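Local atomic coordinates of cytochrome P450 (Rhodococcus erythropolis, PDB entry 3WEC), a protein that hydroxylates the quinoline nitrogen of aurachin alkaloids as a heme-dependent monooxygenase, a step essential for their antibiotic activity. Residues S137-L142 against R376-R381; R383-A388 against L405-S410. All blocks are in the same frame, centred on the assembly; numbering follows the deposited sequence.

Contact 1: residues S137-L142 against R376-R381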
ATOM      1  N   SER A 137     -19.657  -7.677  -6.776  1.00 57.85           N
ATOM      2  CA  SER A 137     -19.532  -7.565  -8.236  1.00 58.55           C
ATOM      3  C   SER A 137     -18.207  -8.151  -8.727  1.00 55.71           C
ATOM      4  O   SER A 137     -18.183  -8.869  -9.741  1.00 57.40           O
ATOM      5  CB  SER A 137     -19.642  -6.118  -8.699  1.00 57.82           C
ATOM      6  OG  SER A 137     -20.956  -5.662  -8.544  1.00 61.63           O
ATOM      7  N   ALA A 138     -17.123  -7.834  -8.008  1.00 51.67           N
ATOM      8  CA  ALA A 138     -15.761  -8.258  -8.374  1.00 48.31           C
ATOM      9  C   ALA A 138     -15.642  -9.766  -8.241  1.00 49.72           C
ATOM     10  O   ALA A 138     -15.178 -10.450  -9.166  1.00 49.00           O
ATOM     11  CB  ALA A 138     -14.718  -7.569  -7.511  1.00 44.21           C
ATOM     12  N   VAL A 139     -16.087 -10.276  -7.092  1.00 50.46           N
ATOM     13  CA  VAL A 139     -16.080 -11.702  -6.836  1.00 52.20           C
ATOM     14  C   VAL A 139     -16.847 -12.412  -7.945  1.00 56.18           C
ATOM     15  O   VAL A 139     -16.412 -13.464  -8.410  1.00 57.02           O
ATOM     16  CB  VAL A 139     -16.561 -12.031  -5.402  1.00 52.82           C
ATOM     17  CG1 VAL A 139     -17.294 -13.362  -5.318  1.00 56.25           C
ATOM     18  CG2 VAL A 139     -15.377 -12.026  -4.461  1.00 49.65           C
ATOM     19  N   ARG A 140     -17.947 -11.802  -8.398  1.00 58.48           N
ATOM     20  CA  ARG A 140     -18.744 -12.297  -9.527  1.00 63.07           C
ATOM     21  C   ARG A 140     -18.014 -12.250 -10.880  1.00 62.11           C
ATOM     22  O   ARG A 140     -18.140 -13.161 -11.691  1.00 63.01           O
ATOM     23  CB  ARG A 140     -20.085 -11.530  -9.607  1.00 67.04           C
ATOM     24  CG  ARG A 140     -20.866 -11.736 -10.896  1.00 71.90           C
ATOM     25  CD  ARG A 140     -22.222 -11.031 -10.848  1.00 76.53           C
ATOM     26  NE  ARG A 140     -23.168 -11.726  -9.967  1.00 79.87           N
ATOM     27  CZ  ARG A 140     -23.772 -12.883 -10.247  1.00 83.77           C
ATOM     28  NH1 ARG A 140     -23.547 -13.511 -11.393  1.00 85.26           N
ATOM     29  NH2 ARG A 140     -24.607 -13.422  -9.368  1.00 86.60           N
ATOM     30  N   HIS A 141     -17.256 -11.178 -11.112  1.00 59.85           N
ATOM     31  CA  HIS A 141     -16.489 -11.010 -12.363  1.00 60.52           C
ATOM     32  C   HIS A 141     -15.389 -12.055 -12.559  1.00 58.62           C
ATOM     33  O   HIS A 141     -15.068 -12.423 -13.701  1.00 59.57           O
ATOM     34  CB  HIS A 141     -15.958  -9.577 -12.468  1.00 59.09           C
ATOM     35  CG  HIS A 141     -15.678  -9.108 -13.889  1.00 62.76           C
ATOM     36  ND1 HIS A 141     -15.695  -9.945 -14.965  1.00 66.31           N
ATOM     37  CD2 HIS A 141     -15.321  -7.843 -14.380  1.00 62.82           C
ATOM     38  CE1 HIS A 141     -15.399  -9.251 -16.084  1.00 67.41           C
ATOM     39  NE2 HIS A 141     -15.176  -7.965 -15.730  1.00 66.90           N
ATOM     40  N   LEU A 142     -14.860 -12.565 -11.447  1.00 55.99           N
ATOM     41  CA  LEU A 142     -13.845 -13.630 -11.427  1.00 56.73           C
ATOM     42  C   LEU A 142     -14.109 -14.901 -12.264  1.00 60.78           C
ATOM     43  O   LEU A 142     -13.148 -15.505 -12.742  1.00 59.91           O
ATOM     44  CB  LEU A 142     -13.508 -14.055  -9.988  1.00 55.08           C
ATOM     45  CG  LEU A 142     -12.225 -13.693  -9.234  1.00 51.93           C
ATOM     46  CD1 LEU A 142     -11.724 -14.950  -8.540  1.00 52.36           C
ATOM     47  CD2 LEU A 142     -11.101 -13.167 -10.115  1.00 49.88           C
ATOM     48  N   ARG A 376     -15.255 -12.917   2.031  1.00 46.02           N
ATOM     49  CA  ARG A 376     -16.563 -13.437   2.421  1.00 49.38           C
ATOM     50  C   ARG A 376     -17.428 -13.804   1.208  1.00 51.37           C
ATOM     51  O   ARG A 376     -18.076 -14.853   1.203  1.00 53.16           O
ATOM     52  CB  ARG A 376     -17.345 -12.468   3.317  1.00 50.57           C
ATOM     53  CG  ARG A 376     -18.741 -13.006   3.637  1.00 55.24           C
ATOM     54  CD  ARG A 376     -19.566 -12.186   4.632  1.00 57.93           C
ATOM     55  NE  ARG A 376     -18.900 -12.059   5.922  1.00 57.92           N
ATOM     56  CZ  ARG A 376     -18.140 -11.024   6.272  1.00 55.13           C
ATOM     57  NH1 ARG A 376     -17.962  -9.991   5.447  1.00 52.01           N
ATOM     58  NH2 ARG A 376     -17.572 -11.019   7.464  1.00 55.74           N
ATOM     59  N   GLU A 377     -17.446 -12.926   0.203  1.00 49.18           N
ATOM     60  CA  GLU A 377     -18.176 -13.204  -1.035  1.00 51.03           C
ATOM     61  C   GLU A 377     -17.495 -14.355  -1.785  1.00 50.86           C
ATOM     62  O   GLU A 377     -18.149 -15.272  -2.283  1.00 53.36           O
ATOM     63  CB  GLU A 377     -18.240 -11.944  -1.913  1.00 49.46           C
ATOM     64  CG  GLU A 377     -19.135 -10.822  -1.395  1.00 50.19           C
ATOM     65  CD  GLU A 377     -20.592 -11.252  -1.228  1.00 55.46           C
ATOM     66  OE1 GLU A 377     -21.123 -11.027  -0.114  1.00 56.70           O
ATOM     67  OE2 GLU A 377     -21.183 -11.830  -2.190  1.00 57.28           O
ATOM     68  N   LEU A 378     -16.166 -14.280  -1.835  1.00 47.97           N
ATOM     69  CA  LEU A 378     -15.318 -15.263  -2.462  1.00 47.89           C
ATOM     70  C   LEU A 378     -15.576 -16.691  -1.970  1.00 51.12           C
ATOM     71  O   LEU A 378     -15.750 -17.614  -2.761  1.00 52.29           O
ATOM     72  CB  LEU A 378     -13.866 -14.936  -2.148  1.00 45.13           C
ATOM     73  CG  LEU A 378     -12.764 -14.961  -3.222  1.00 43.86           C
ATOM     74  CD1 LEU A 378     -11.520 -15.672  -2.686  1.00 43.33           C
ATOM     75  CD2 LEU A 378     -13.170 -15.504  -4.587  1.00 45.04           C
ATOM     76  N   SER A 379     -15.532 -16.853  -0.655  1.00 52.43           N
ATOM     77  CA  SER A 379     -15.632 -18.155  -0.013  1.00 56.36           C
ATOM     78  C   SER A 379     -17.055 -18.645  -0.019  1.00 60.30           C
ATOM     79  O   SER A 379     -17.272 -19.838  -0.047  1.00 64.42           O
ATOM     80  CB  SER A 379     -15.137 -18.079   1.428  1.00 56.73           C
ATOM     81  OG  SER A 379     -15.789 -17.016   2.118  1.00 56.94           O
ATOM     82  N   GLN A 380     -18.015 -17.726   0.008  1.00 61.14           N
ATOM     83  CA  GLN A 380     -19.440 -18.088  -0.063  1.00 66.57           C
ATOM     84  C   GLN A 380     -19.816 -18.519  -1.485  1.00 67.51           C
ATOM     85  O   GLN A 380     -20.533 -19.471  -1.659  1.00 71.52           O
ATOM     86  CB  GLN A 380     -20.329 -16.949   0.433  1.00 67.46           C
ATOM     87  CG  GLN A 380     -20.227 -16.678   1.937  1.00 68.59           C
ATOM     88  CD  GLN A 380     -21.213 -15.611   2.443  1.00 70.69           C
ATOM     89  OE1 GLN A 380     -21.474 -14.598   1.780  1.00 68.74           O
ATOM     90  NE2 GLN A 380     -21.751 -15.834   3.636  1.00 74.34           N
ATOM     91  N   ARG A 381     -19.273 -17.843  -2.491  1.00 64.76           N
ATOM     92  CA  ARG A 381     -19.535 -18.153  -3.897  1.00 65.84           C
ATOM     93  C   ARG A 381     -18.790 -19.397  -4.470  1.00 66.63           C
ATOM     94  O   ARG A 381     -19.341 -20.130  -5.296  1.00 69.33           O
ATOM     95  CB  ARG A 381     -19.192 -16.918  -4.740  1.00 62.79           C
ATOM     96  CG  ARG A 381     -19.681 -17.043  -6.165  1.00 65.19           C
ATOM     97  CD  ARG A 381     -19.778 -15.724  -6.933  1.00 62.87           C
ATOM     98  NE  ARG A 381     -20.467 -16.075  -8.165  1.00 66.17           N
ATOM     99  CZ  ARG A 381     -21.798 -16.128  -8.289  1.00 70.29           C
ATOM    100  NH1 ARG A 381     -22.587 -15.747  -7.287  1.00 70.48           N
ATOM    101  NH2 ARG A 381     -22.330 -16.514  -9.434  1.00 73.18           N
TER
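CZ of Arg-381 lies over one face of the Arg-140 guanidinium, 3.9 Å above its plane and displaced toward the rim, with the two guanidinium planes inclined 53° to each other. Two like charges thus come together, with NH2 of Arg-140 3.7 Å from NH1 of Arg-381. Repulsion between them is probably eased by a salt bridge from NH2 of Arg-381 to Glu-143, just beyond the first segment. Arg-381 reaches across with its chain extended from CG to NE, and on the way its CD rests 3.8 Å from CG1 of Val-139; the Arg-140 chain bends at chi3 (-73°), which sets NE.

Beneath this charged border Val-139 carries the apolar part of the contact. Its two methyls divide the work: CG1 leans against CB and the carbonyl of Glu-377, while CG2 presses on the backbone of Leu-378, 3.5 Å from its N. The carboxylate of Glu-377 leads away, and of its side chain it is CB that touches Val-139. Farther down, CD1 of Leu-142 meets CD2 of Leu-378 at 4.2 Å, wholly apolar.

The helical segments cross at -44° with axes 9.1 Å apart, close enough for side chains of one to bear on the backbone of the other. This is plain helix packing in the P450 fold, away from the heme. Helix 148-153 backs Leu-142 through Ala-148 and Val-152, helix 273-281 touches Leu-378 through Phe-276, and the hydroxyl of Tyr-382, directly after helix 364-381, is hydrogen-bonded to the carbonyl of Val-139.

Contact 2: residues R383-A388 against L405-S410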
ATOM      1  N   ARG A 383     -16.082 -22.906  -4.247  1.00 72.12           N
ATOM      2  CA  ARG A 383     -15.497 -24.015  -3.468  1.00 75.75           C
ATOM      3  C   ARG A 383     -13.962 -24.091  -3.614  1.00 73.61           C
ATOM      4  O   ARG A 383     -13.267 -24.474  -2.667  1.00 74.63           O
ATOM      5  CB  ARG A 383     -16.162 -25.375  -3.777  1.00 81.32           C
ATOM      6  CG  ARG A 383     -15.488 -26.246  -4.847  1.00 83.55           C
ATOM      7  CD  ARG A 383     -15.396 -27.743  -4.490  1.00 88.03           C
ATOM      8  NE  ARG A 383     -16.514 -28.188  -3.661  1.00 92.79           N
ATOM      9  CZ  ARG A 383     -16.555 -28.097  -2.330  1.00 94.08           C
ATOM     10  NH1 ARG A 383     -15.534 -27.589  -1.653  1.00 91.29           N
ATOM     11  NH2 ARG A 383     -17.624 -28.511  -1.668  1.00 99.48           N
ATOM     12  N   SER A 384     -13.451 -23.734  -4.792  1.00 70.71           N
ATOM     13  CA  SER A 384     -12.013 -23.766  -5.052  1.00 68.33           C
ATOM     14  C   SER A 384     -11.595 -22.588  -5.935  1.00 64.86           C
ATOM     15  O   SER A 384     -12.394 -22.053  -6.728  1.00 64.66           O
ATOM     16  CB  SER A 384     -11.608 -25.090  -5.702  1.00 70.15           C
ATOM     17  OG  SER A 384     -12.016 -25.120  -7.054  1.00 70.57           O
ATOM     18  N   ILE A 385     -10.356 -22.153  -5.748  1.00 61.77           N
ATOM     19  CA  ILE A 385      -9.730 -21.219  -6.675  1.00 58.72           C
ATOM     20  C   ILE A 385      -8.334 -21.746  -6.998  1.00 58.05           C
ATOM     21  O   ILE A 385      -7.627 -22.254  -6.133  1.00 57.08           O
ATOM     22  CB  ILE A 385      -9.750 -19.734  -6.189  1.00 55.71           C
ATOM     23  CG1 ILE A 385      -8.350 -19.140  -6.041  1.00 52.78           C
ATOM     24  CG2 ILE A 385     -10.615 -19.523  -4.949  1.00 56.20           C
ATOM     25  CD1 ILE A 385      -7.971 -18.257  -7.215  1.00 51.07           C
ATOM     26  N   GLU A 386      -7.974 -21.676  -8.266  1.00 58.96           N
ATOM     27  CA  GLU A 386      -6.625 -22.029  -8.678  1.00 59.74           C
ATOM     28  C   GLU A 386      -6.074 -21.037  -9.696  1.00 57.61           C
ATOM     29  O   GLU A 386      -6.712 -20.742 -10.710  1.00 58.89           O
ATOM     30  CB  GLU A 386      -6.584 -23.446  -9.212  1.00 63.22           C
ATOM     31  CG  GLU A 386      -7.762 -23.776 -10.103  1.00 67.26           C
ATOM     32  CD  GLU A 386      -8.281 -25.191  -9.911  1.00 71.71           C
ATOM     33  OE1 GLU A 386      -7.660 -26.130 -10.448  1.00 72.85           O
ATOM     34  OE2 GLU A 386      -9.336 -25.352  -9.242  1.00 74.10           O
ATOM     35  N   VAL A 387      -4.880 -20.530  -9.418  1.00 54.98           N
ATOM     36  CA  VAL A 387      -4.214 -19.605 -10.322  1.00 53.00           C
ATOM     37  C   VAL A 387      -3.141 -20.341 -11.133  1.00 55.20           C
ATOM     38  O   VAL A 387      -2.489 -21.258 -10.625  1.00 57.17           O
ATOM     39  CB  VAL A 387      -3.641 -18.380  -9.568  1.00 49.32           C
ATOM     40  CG1 VAL A 387      -4.661 -17.840  -8.566  1.00 46.15           C
ATOM     41  CG2 VAL A 387      -2.328 -18.712  -8.871  1.00 49.24           C
ATOM     42  N   ALA A 388      -2.973 -19.964 -12.394  1.00 55.63           N
ATOM     43  CA  ALA A 388      -1.977 -20.622 -13.223  1.00 58.93           C
ATOM     44  C   ALA A 388      -0.574 -20.142 -12.830  1.00 57.97           C
ATOM     45  O   ALA A 388      -0.336 -18.944 -12.706  1.00 55.07           O
ATOM     46  CB  ALA A 388      -2.258 -20.385 -14.704  1.00 60.96           C
ATOM     47  N   LEU A 405      -3.087 -12.418 -14.100  1.00 47.26           N
ATOM     48  CA  LEU A 405      -3.477 -13.564 -13.262  1.00 47.77           C
ATOM     49  C   LEU A 405      -4.609 -14.333 -13.928  1.00 50.08           C
ATOM     50  O   LEU A 405      -5.661 -13.753 -14.235  1.00 50.01           O
ATOM     51  CB  LEU A 405      -3.868 -13.081 -11.847  1.00 45.35           C
ATOM     52  CG  LEU A 405      -3.857 -14.090 -10.687  1.00 46.17           C
ATOM     53  CD1 LEU A 405      -2.453 -14.634 -10.387  1.00 46.18           C
ATOM     54  CD2 LEU A 405      -4.453 -13.444  -9.446  1.00 43.64           C
ATOM     55  N   SER A 406      -4.373 -15.611 -14.230  1.00 52.10           N
ATOM     56  CA  SER A 406      -5.436 -16.484 -14.738  1.00 55.23           C
ATOM     57  C   SER A 406      -5.934 -17.328 -13.599  1.00 54.21           C
ATOM     58  O   SER A 406      -5.151 -18.029 -12.969  1.00 54.88           O
ATOM     59  CB  SER A 406      -4.921 -17.395 -15.839  1.00 58.59           C
ATOM     60  OG  SER A 406      -3.931 -16.668 -16.516  1.00 59.39           O
ATOM     61  N   VAL A 407      -7.225 -17.241 -13.313  1.00 53.24           N
ATOM     62  CA  VAL A 407      -7.768 -18.024 -12.215  1.00 52.38           C
ATOM     63  C   VAL A 407      -8.892 -18.899 -12.700  1.00 54.58           C
ATOM     64  O   VAL A 407      -9.783 -18.450 -13.426  1.00 55.54           O
ATOM     65  CB  VAL A 407      -8.172 -17.181 -10.967  1.00 48.93           C
ATOM     66  CG1 VAL A 407      -7.571 -15.779 -11.003  1.00 46.32           C
ATOM     67  CG2 VAL A 407      -9.670 -17.110 -10.783  1.00 49.83           C
ATOM     68  N   ALA A 408      -8.820 -20.158 -12.307  1.00 55.99           N
ATOM     69  CA  ALA A 408      -9.934 -21.071 -12.471  1.00 58.99           C
ATOM     70  C   ALA A 408     -10.673 -21.100 -11.152  1.00 58.26           C
ATOM     71  O   ALA A 408     -10.086 -21.029 -10.073  1.00 55.43           O
ATOM     72  CB  ALA A 408      -9.462 -22.450 -12.861  1.00 60.88           C
ATOM     73  N   VAL A 409     -11.981 -21.213 -11.262  1.00 61.58           N
ATOM     74  CA  VAL A 409     -12.864 -21.000 -10.155  1.00 61.76           C
ATOM     75  C   VAL A 409     -13.985 -22.044 -10.258  1.00 66.39           C
ATOM     76  O   VAL A 409     -14.309 -22.494 -11.359  1.00 69.44           O
ATOM     77  CB  VAL A 409     -13.410 -19.580 -10.271  1.00 60.03           C
ATOM     78  CG1 VAL A 409     -14.764 -19.574 -10.982  1.00 63.84           C
ATOM     79  CG2 VAL A 409     -13.463 -18.925  -8.911  1.00 58.09           C
ATOM     80  N   SER A 410     -14.566 -22.435  -9.123  1.00 67.45           N
ATOM     81  CA  SER A 410     -15.618 -23.473  -9.102  1.00 71.79           C
ATOM     82  C   SER A 410     -16.648 -23.225  -7.979  1.00 72.97           C
ATOM     83  O   SER A 410     -16.281 -22.813  -6.875  1.00 69.73           O
ATOM     84  CB  SER A 410     -14.975 -24.856  -8.990  1.00 73.26           C
ATOM     85  OG  SER A 410     -15.823 -25.754  -8.324  1.00 77.53           O
TER
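Glu-386 and Ala-408 face each other as a hydrogen-bonded pair at the middle of a two-stranded antiparallel sheet, formed by 384-387 and 407-410 near the C-terminal end of the chain, in the P450 fold. Each amide N of the pair gives its hydrogen to the other's carbonyl, and the bond from Glu-386 N to Ala-408 O is nearly straight at 170°. From CB the Glu-386 side chain turns with CG between the backbone N and carbonyl carbon (chi1 42°), which lays CG against CB of Ala-408 at 3.5 Å. CD stays within 4.2 Å of that same methyl, and OE2 at the tip takes a weak hydrogen bond from OG of Ser-384, its neighbour on the same face.

The other face is apolar. CD1 of Ile-385 lies 3.9 Å from CB of Val-407, the two side chains crossing at a slant, and Val-387 CB meets CD1 of Leu-405. Leu-266 of helix 240-271 packs on Ile-385 and Leu-405, while Val-407 meets Leu-142 and Ala-148. Beyond the strand ends the ladder continues: Ala-388 N bonds to Ser-406 O, and at the opposite end Arg-383 N donates to Ser-410 O over 2.6 Å.

In the fold
Contacts 1 and 2 follow each other along the chain, for strand 384-387 follows helix 364-381 after a two-residue link, and their centres are 12 Å apart. Both are partly buried and lie away from the annotated heme and substrate sites. They meet where CD1 of Leu-142 packs on CG2 of Val-407 at 3.7 Å, so the apolar side of the helix pair continues into the apolar face of the sheet. Ala-148 serves both, touching Leu-142 and Val-407. What differs is the chemistry: contact 1 joins helices by side-chain packing bordered by arginines, whereas contact 2 rests on a backbone ladder whose other face, with Ser-384, Glu-386, Ala-408 and Ser-410, is mostly polar and more exposed.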